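Long-range contacts in galactose-binding lectin (Arachis hypogaea, PDB 6VAV), which binds D-galactose and its glycosides as a homotetrameric legume lectin that holds one calcium and one manganese ion beside each sugar site: residues Pro81-Ile86 with Asp123-Ser128; Gly104-Ser109 with Ser207-Leu212. All coordinates share one frame; numbering follows the deposited sequence.

Contact 1: residues Pro81-Ile86 with Asp123-Ser128. With CA (calcium ion), chain G; MN (manganese (II) ion), chain F; QTY (N-[[1-[(3S,3aR,6S,6aR)-6-[4-[[[4-[[(2R,3R,4S,5R,6R)-6-(hydroxymethyl)-3,4,5-tris(oxidanyl)oxan-2-yl]amino]-4-oxidanylidene-butanoyl]amino]methyl]-1,2,3-triazol-1-yl]-2,3,3a,5,6,6a-hexahydrofuro[3,2-b]furan-3-yl]-1,2,3-triazol-4-yl]methyl]-N'-[(2R,3R,4S,5R,6R)-6-(hydroxymethyl)-3,4,5-tris(oxidanyl)oxan-2-yl]butanediamide), chain E.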
# COMPACT_ATOMS: atom_id res chain seq x y z
N PRO A 81 -2.52 8.50 37.99
CA PRO A 81 -2.45 8.14 36.56
C PRO A 81 -1.01 7.78 36.18
O PRO A 81 -0.18 8.65 35.94
CB PRO A 81 -2.96 9.40 35.83
CG PRO A 81 -3.46 10.34 36.91
CD PRO A 81 -2.75 9.95 38.18
N ALA A 82 -0.72 6.48 36.19
CA ALA A 82 0.63 5.94 36.00
C ALA A 82 0.55 4.51 35.38
O ALA A 82 -0.52 3.90 35.47
CB ALA A 82 1.36 5.91 37.36
N ASP A 83 1.63 3.98 34.73
CA ASP A 83 2.95 4.62 34.61
C ASP A 83 3.30 5.11 33.19
O ASP A 83 4.27 5.84 33.04
CB ASP A 83 4.02 3.65 35.09
CG ASP A 83 4.15 3.71 36.59
OD1 ASP A 83 3.41 2.96 37.28
OD2 ASP A 83 4.94 4.54 37.08
N GLY A 84 2.51 4.71 32.20
CA GLY A 84 2.75 5.11 30.81
C GLY A 84 2.92 3.96 29.85
O GLY A 84 2.79 2.79 30.22
N ILE A 85 3.24 4.31 28.60
CA ILE A 85 3.39 3.38 27.48
C ILE A 85 4.79 3.52 26.85
O ILE A 85 5.30 4.63 26.72
CB ILE A 85 2.28 3.66 26.40
CG1 ILE A 85 0.84 3.54 26.96
CG2 ILE A 85 2.47 2.79 25.13
CD1 ILE A 85 -0.28 4.09 26.06
N ILE A 86 5.39 2.39 26.43
CA ILE A 86 6.64 2.38 25.70
C ILE A 86 6.47 1.61 24.35
O ILE A 86 5.95 0.50 24.33
CB ILE A 86 7.85 1.86 26.52
CG1 ILE A 86 9.20 2.08 25.71
CG2 ILE A 86 7.66 0.41 27.02
CD1 ILE A 86 10.53 1.82 26.46
N ASP A 123 6.02 8.63 29.28
CA ASP A 123 6.11 8.47 30.72
C ASP A 123 5.29 9.50 31.51
O ASP A 123 5.53 10.70 31.40
CB ASP A 123 7.58 8.53 31.08
CG ASP A 123 7.88 7.99 32.47
OD1 ASP A 123 6.91 7.80 33.26
OD2 ASP A 123 9.06 7.71 32.74
N THR A 124 4.34 9.00 32.35
CA THR A 124 3.38 9.84 33.08
C THR A 124 3.59 9.86 34.61
O THR A 124 2.72 10.38 35.33
CB THR A 124 1.93 9.44 32.73
OG1 THR A 124 1.56 8.22 33.38
CG2 THR A 124 1.71 9.29 31.22
N TYR A 125 4.74 9.36 35.10
CA TYR A 125 5.06 9.34 36.54
C TYR A 125 6.56 9.50 36.73
O TYR A 125 7.34 8.75 36.14
CB TYR A 125 4.54 8.06 37.25
CG TYR A 125 4.80 8.08 38.74
CD1 TYR A 125 6.03 7.68 39.26
CD2 TYR A 125 3.87 8.61 39.62
CE1 TYR A 125 6.32 7.79 40.62
CE2 TYR A 125 4.12 8.69 40.99
CZ TYR A 125 5.35 8.27 41.48
OH TYR A 125 5.63 8.35 42.82
N SER A 126 6.97 10.47 37.58
CA SER A 126 8.39 10.71 37.82
C SER A 126 8.98 9.75 38.87
O SER A 126 8.73 9.90 40.06
CB SER A 126 8.63 12.16 38.23
OG SER A 126 10.01 12.44 38.28
N ASN A 127 9.75 8.75 38.39
CA ASN A 127 10.49 7.77 39.19
C ASN A 127 11.92 8.28 39.41
O ASN A 127 12.74 8.25 38.47
CB ASN A 127 10.53 6.39 38.49
CG ASN A 127 9.20 5.75 38.30
OD1 ASN A 127 8.51 6.03 37.34
ND2 ASN A 127 8.82 4.83 39.21
N SER A 128 12.21 8.77 40.62
CA SER A 128 13.54 9.30 40.97
C SER A 128 14.61 8.21 40.84
O SER A 128 15.74 8.53 40.46
CB SER A 128 13.54 9.89 42.38
OG SER A 128 13.11 8.92 43.32
CA CA G . 8.39 7.00 35.12
MN MN F . 10.88 8.34 32.15
C1 QTY E . 5.24 3.79 42.92
N1 QTY E . 5.38 2.84 43.99
C2 QTY E . 5.78 3.22 41.61
N2 QTY E . 2.51 2.72 47.84
O2 QTY E . 7.15 2.90 41.77
C3 QTY E . 5.61 4.25 40.50
N3 QTY E . -0.47 5.47 46.59
O3 QTY E . 6.12 3.75 39.27
C4 QTY E . 4.14 4.67 40.37
N4 QTY E . -1.39 5.03 47.47
O4 QTY E . 3.34 3.62 39.83
C5 QTY E . 3.58 5.07 41.73
N5 QTY E . -0.92 3.90 47.95
O5 QTY E . 3.85 4.11 42.77
C6 QTY E . 2.16 5.58 41.86
N6 QTY E . -2.85 10.33 47.91
O6 QTY E . 1.96 6.41 42.98
C7 QTY E . 5.48 3.22 45.27
N7 QTY E . -1.83 10.35 48.80
O7 QTY E . 5.44 4.40 45.62
C8 QTY E . 5.70 2.11 46.27
N8 QTY E . -2.10 11.32 49.65
C9 QTY E . 4.84 2.25 47.52
C10 QTY E . 3.39 1.94 47.24
O10 QTY E . 3.06 1.02 46.49
C11 QTY E . 1.09 2.44 47.79
C12 QTY E . 0.29 3.64 47.40
C13 QTY E . 0.57 4.64 46.51
C14 QTY E . -0.75 6.68 45.79
C15 QTY E . -2.12 6.58 45.13
O15 QTY E . -3.05 7.18 46.05
C16 QTY E . -2.36 8.00 47.01
C17 QTY E . -2.81 9.44 46.74
C18 QTY E . -1.80 9.93 45.72
C19 QTY E . -0.89 7.95 46.63
O19 QTY E . -0.61 9.13 45.87
C20 QTY E . -3.76 11.28 48.20
C21 QTY E . -3.27 11.92 49.31
O HOH W 1 6.62 5.74 35.02
O HOH W 2 12.82 8.90 31.42
O HOH W 3 11.71 6.09 32.31
O HOH W 4 9.68 5.33 34.49
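Thr124 N gives its hydrogen to Asp83 O at 3.2 Å, a nearly straight bond (171°) that approaches from above the carbonyl plane, 48° out of it. Beside it, Thr124 OG1 lies 3.1 Å from Pro81 O and is also hydrogen-bonded to Gln216 OE1. The apolar share is small: Ala82 CB meets Tyr125 CB at 3.8 Å.

The metals tie the loop together. Asp123 grips calcium with both carboxylate oxygens, and OD2 bridges to manganese; OD1 also accepts from Tyr125 N, closing an Asx turn. Tyr125 O and Asn127 OD1 add two more calcium ligands, Asp132 a further one. A calcium-bound water, its oxygen 2.2 Å from the calcium ion, donates to both Asp83 O and Asp83 OD2, a route by which the metal probably helps position the sugar-binding aspartate.

The same residues meet the sugar. The cis peptide before Asp83, a hallmark of legume lectins, helps present the carboxylate to the galactose ring of QTY: OD1 accepts from O4 at 2.6 Å, while OD2 accepts from O3, also at 2.6 Å. Asn127 ND2, which is bonded to Glu129 as well, donates to QTY O3 at 2.9 Å. With CG anti to the backbone N (chi1 -177°), Tyr125 carries its ring under the sugar, where QTY C4 sits 3.6 Å above the ring centre in a CH-pi type stack.

Gly84 and Asp123 form the last antiparallel, non-hydrogen-bonded pair between strands 84-91 and 117-123, and Ile85 bonds to Phe122 through the backbone. Behind them, Ile85 packs on Phe71 and Met73 of strand 64-75 and on Ile220 of strand 216-229, in the other sheet of the sandwich.

Contact 2: residues Gly104-Ser109 with Ser207-Leu212. With QTY (N-[[1-[(3S,3aR,6S,6aR)-6-[4-[[[4-[[(2R,3R,4S,5R,6R)-6-(hydroxymethyl)-3,4,5-tris(oxidanyl)oxan-2-yl]amino]-4-oxidanylidene-butanoyl]amino]methyl]-1,2,3-triazol-1-yl]-2,3,3a,5,6,6a-hexahydrofuro[3,2-b]furan-3-yl]-1,2,3-triazol-4-yl]methyl]-N'-[(2R,3R,4S,5R,6R)-6-(hydroxymethyl)-3,4,5-tris(oxidanyl)oxan-2-yl]butanediamide), chain E.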
# COMPACT_ATOMS: atom_id res chain seq x y z
N GLY A 104 7.40 1.91 37.15
CA GLY A 104 8.37 2.68 36.37
C GLY A 104 9.22 1.88 35.40
O GLY A 104 9.89 2.46 34.54
N THR A 105 9.19 0.53 35.53
CA THR A 105 9.92 -0.36 34.63
C THR A 105 9.28 -0.38 33.23
O THR A 105 9.89 -0.89 32.28
CB THR A 105 9.99 -1.80 35.18
OG1 THR A 105 8.71 -2.44 35.03
CG2 THR A 105 10.54 -1.89 36.59
N LEU A 106 7.99 0.05 33.14
CA LEU A 106 7.17 0.12 31.93
C LEU A 106 7.05 -1.27 31.26
O LEU A 106 6.77 -1.35 30.06
CB LEU A 106 7.74 1.18 30.93
CG LEU A 106 7.82 2.62 31.43
CD1 LEU A 106 8.48 3.56 30.38
CD2 LEU A 106 6.45 3.16 31.87
N GLY A 107 7.21 -2.33 32.06
CA GLY A 107 7.14 -3.71 31.60
C GLY A 107 8.27 -4.18 30.69
O GLY A 107 8.17 -5.26 30.12
N VAL A 108 9.37 -3.43 30.58
CA VAL A 108 10.48 -3.80 29.69
C VAL A 108 11.81 -4.00 30.44
O VAL A 108 12.77 -4.52 29.87
CB VAL A 108 10.68 -2.79 28.51
CG1 VAL A 108 9.53 -2.88 27.51
CG2 VAL A 108 10.89 -1.35 29.01
N SER A 109 11.87 -3.59 31.71
CA SER A 109 13.13 -3.68 32.43
C SER A 109 13.00 -4.37 33.81
O SER A 109 11.89 -4.65 34.27
CB SER A 109 13.70 -2.29 32.60
OG SER A 109 12.97 -1.51 33.54
N SER A 207 4.36 -1.74 25.31
CA SER A 207 4.26 -2.22 26.69
C SER A 207 3.76 -1.09 27.58
O SER A 207 3.99 0.07 27.28
CB SER A 207 5.62 -2.73 27.17
OG SER A 207 5.52 -3.23 28.50
N ALA A 208 3.03 -1.43 28.64
CA ALA A 208 2.55 -0.49 29.65
C ALA A 208 2.47 -1.20 30.98
O ALA A 208 2.31 -2.42 31.02
CB ALA A 208 1.18 0.07 29.27
N SER A 209 2.56 -0.44 32.06
CA SER A 209 2.50 -1.03 33.39
C SER A 209 1.89 -0.07 34.41
O SER A 209 1.69 1.12 34.15
CB SER A 209 3.90 -1.46 33.84
OG SER A 209 4.78 -0.35 33.80
N GLY A 210 1.57 -0.63 35.57
CA GLY A 210 1.04 0.08 36.71
C GLY A 210 1.62 -0.50 37.98
O GLY A 210 2.41 -1.44 37.93
N SER A 211 1.28 0.10 39.12
CA SER A 211 1.71 -0.37 40.43
C SER A 211 0.47 -0.56 41.34
O SER A 211 -0.66 -0.62 40.85
CB SER A 211 2.72 0.61 41.02
OG SER A 211 2.03 1.82 41.27
N LEU A 212 0.69 -0.66 42.65
CA LEU A 212 -0.43 -0.82 43.59
C LEU A 212 -1.29 0.45 43.55
O LEU A 212 -2.49 0.35 43.34
CB LEU A 212 0.06 -1.13 45.02
CG LEU A 212 -1.05 -1.44 46.04
CD1 LEU A 212 -0.68 -2.62 46.92
CD2 LEU A 212 -1.33 -0.24 46.91
C1 QTY E . 5.24 3.79 42.92
N1 QTY E . 5.38 2.84 43.99
C2 QTY E . 5.78 3.22 41.61
N2 QTY E . 2.51 2.72 47.84
O2 QTY E . 7.15 2.90 41.77
C3 QTY E . 5.61 4.25 40.50
N3 QTY E . -0.47 5.47 46.59
O3 QTY E . 6.12 3.75 39.27
C4 QTY E . 4.14 4.67 40.37
N4 QTY E . -1.39 5.03 47.47
O4 QTY E . 3.34 3.62 39.83
C5 QTY E . 3.58 5.07 41.73
N5 QTY E . -0.92 3.90 47.95
O5 QTY E . 3.85 4.11 42.77
C6 QTY E . 2.16 5.58 41.86
N6 QTY E . -2.85 10.33 47.91
O6 QTY E . 1.96 6.41 42.98
C7 QTY E . 5.48 3.22 45.27
N7 QTY E . -1.83 10.35 48.80
O7 QTY E . 5.44 4.40 45.62
C8 QTY E . 5.70 2.11 46.27
N8 QTY E . -2.10 11.32 49.65
C9 QTY E . 4.84 2.25 47.52
C10 QTY E . 3.39 1.94 47.24
O10 QTY E . 3.06 1.02 46.49
C11 QTY E . 1.09 2.44 47.79
C12 QTY E . 0.29 3.64 47.40
C13 QTY E . 0.57 4.64 46.51
C14 QTY E . -0.75 6.68 45.79
C15 QTY E . -2.12 6.58 45.13
O15 QTY E . -3.05 7.18 46.05
C16 QTY E . -2.36 8.00 47.01
C17 QTY E . -2.81 9.44 46.74
C18 QTY E . -1.80 9.93 45.72
C19 QTY E . -0.89 7.95 46.63
O19 QTY E . -0.61 9.13 45.87
C20 QTY E . -3.76 11.28 48.20
C21 QTY E . -3.27 11.92 49.31
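Ser207 OG donates to Leu106 O across a distance of 2.7 Å, a hydrogen bond joining loop 104-109 to the end of strand 201-209 on the seven-stranded sheet of the legume lectin beta sandwich. The hydroxyl stands anti to its own backbone N (chi1 -178°), which turns it toward the loop, and it meets the carbonyl only 19° from its plane. Ser207 OG also lies 3.5 Å from Gly107 CA; with no side chain there, the loop can settle this low over the strand. A little apolar packing completes the first shell, as Val108 CG1 rests 3.9 Å from Ser207 CB.

Two residues along, Ser209 also points at the loop. Its OG presses against Leu106 CA at 3.1 Å, a close approach, and is hydrogen-bonded to Gly103 O just before the loop, so this buried hydroxyl has a partner.

The loop is shaped by a type I' beta turn over Thr105-Val108. Its two middle residues, Leu106 and Gly107, both have positive phi (58° for Leu106), reversing the chain after the short 3-10 turn at 104-105, and Val108 N bonds to Thr105 O at 3.1 Å to close the bend. Gly107 O is held by Arg45 of strand 43-53. The side chain of Leu106 packs on Ile86 and on Glu121, a manganese ligand, placing the loop against the metal-bearing side of the site.

The outer ends of both segments border the galactose ring. Gly210 is joined to Gly103 by a backbone bond, so the end of the strand stays beside the loop, and Gly104 N comes within 3.1 Å of QTY O3. On the other segment, Ser211 OG, hydrogen-bonded to Gly214 N, lies 2.7 Å from QTY O4.

Overall arrangement
The centres of contacts 1 and 2 are about 8 Å apart, on the same side of the chain's centre. Their segments alternate along the chain: 81-86, 104-109, 123-128, then 207-212. Strands 84-91 and 201-209, neighbours in the seven-stranded sheet, join the two contacts directly, with probable hydrogen bonds from Ile86 N to Ser207 O (2.8 Å) and from Asp83 N to Ser209 O (2.9 Å). Loops 104-109 and 123-128 also meet, where Gly104 CA packs on Asn127 OD1. Segments far apart in sequence thus converge at one end of this sheet, and together they line much of the galactose site beside the metals.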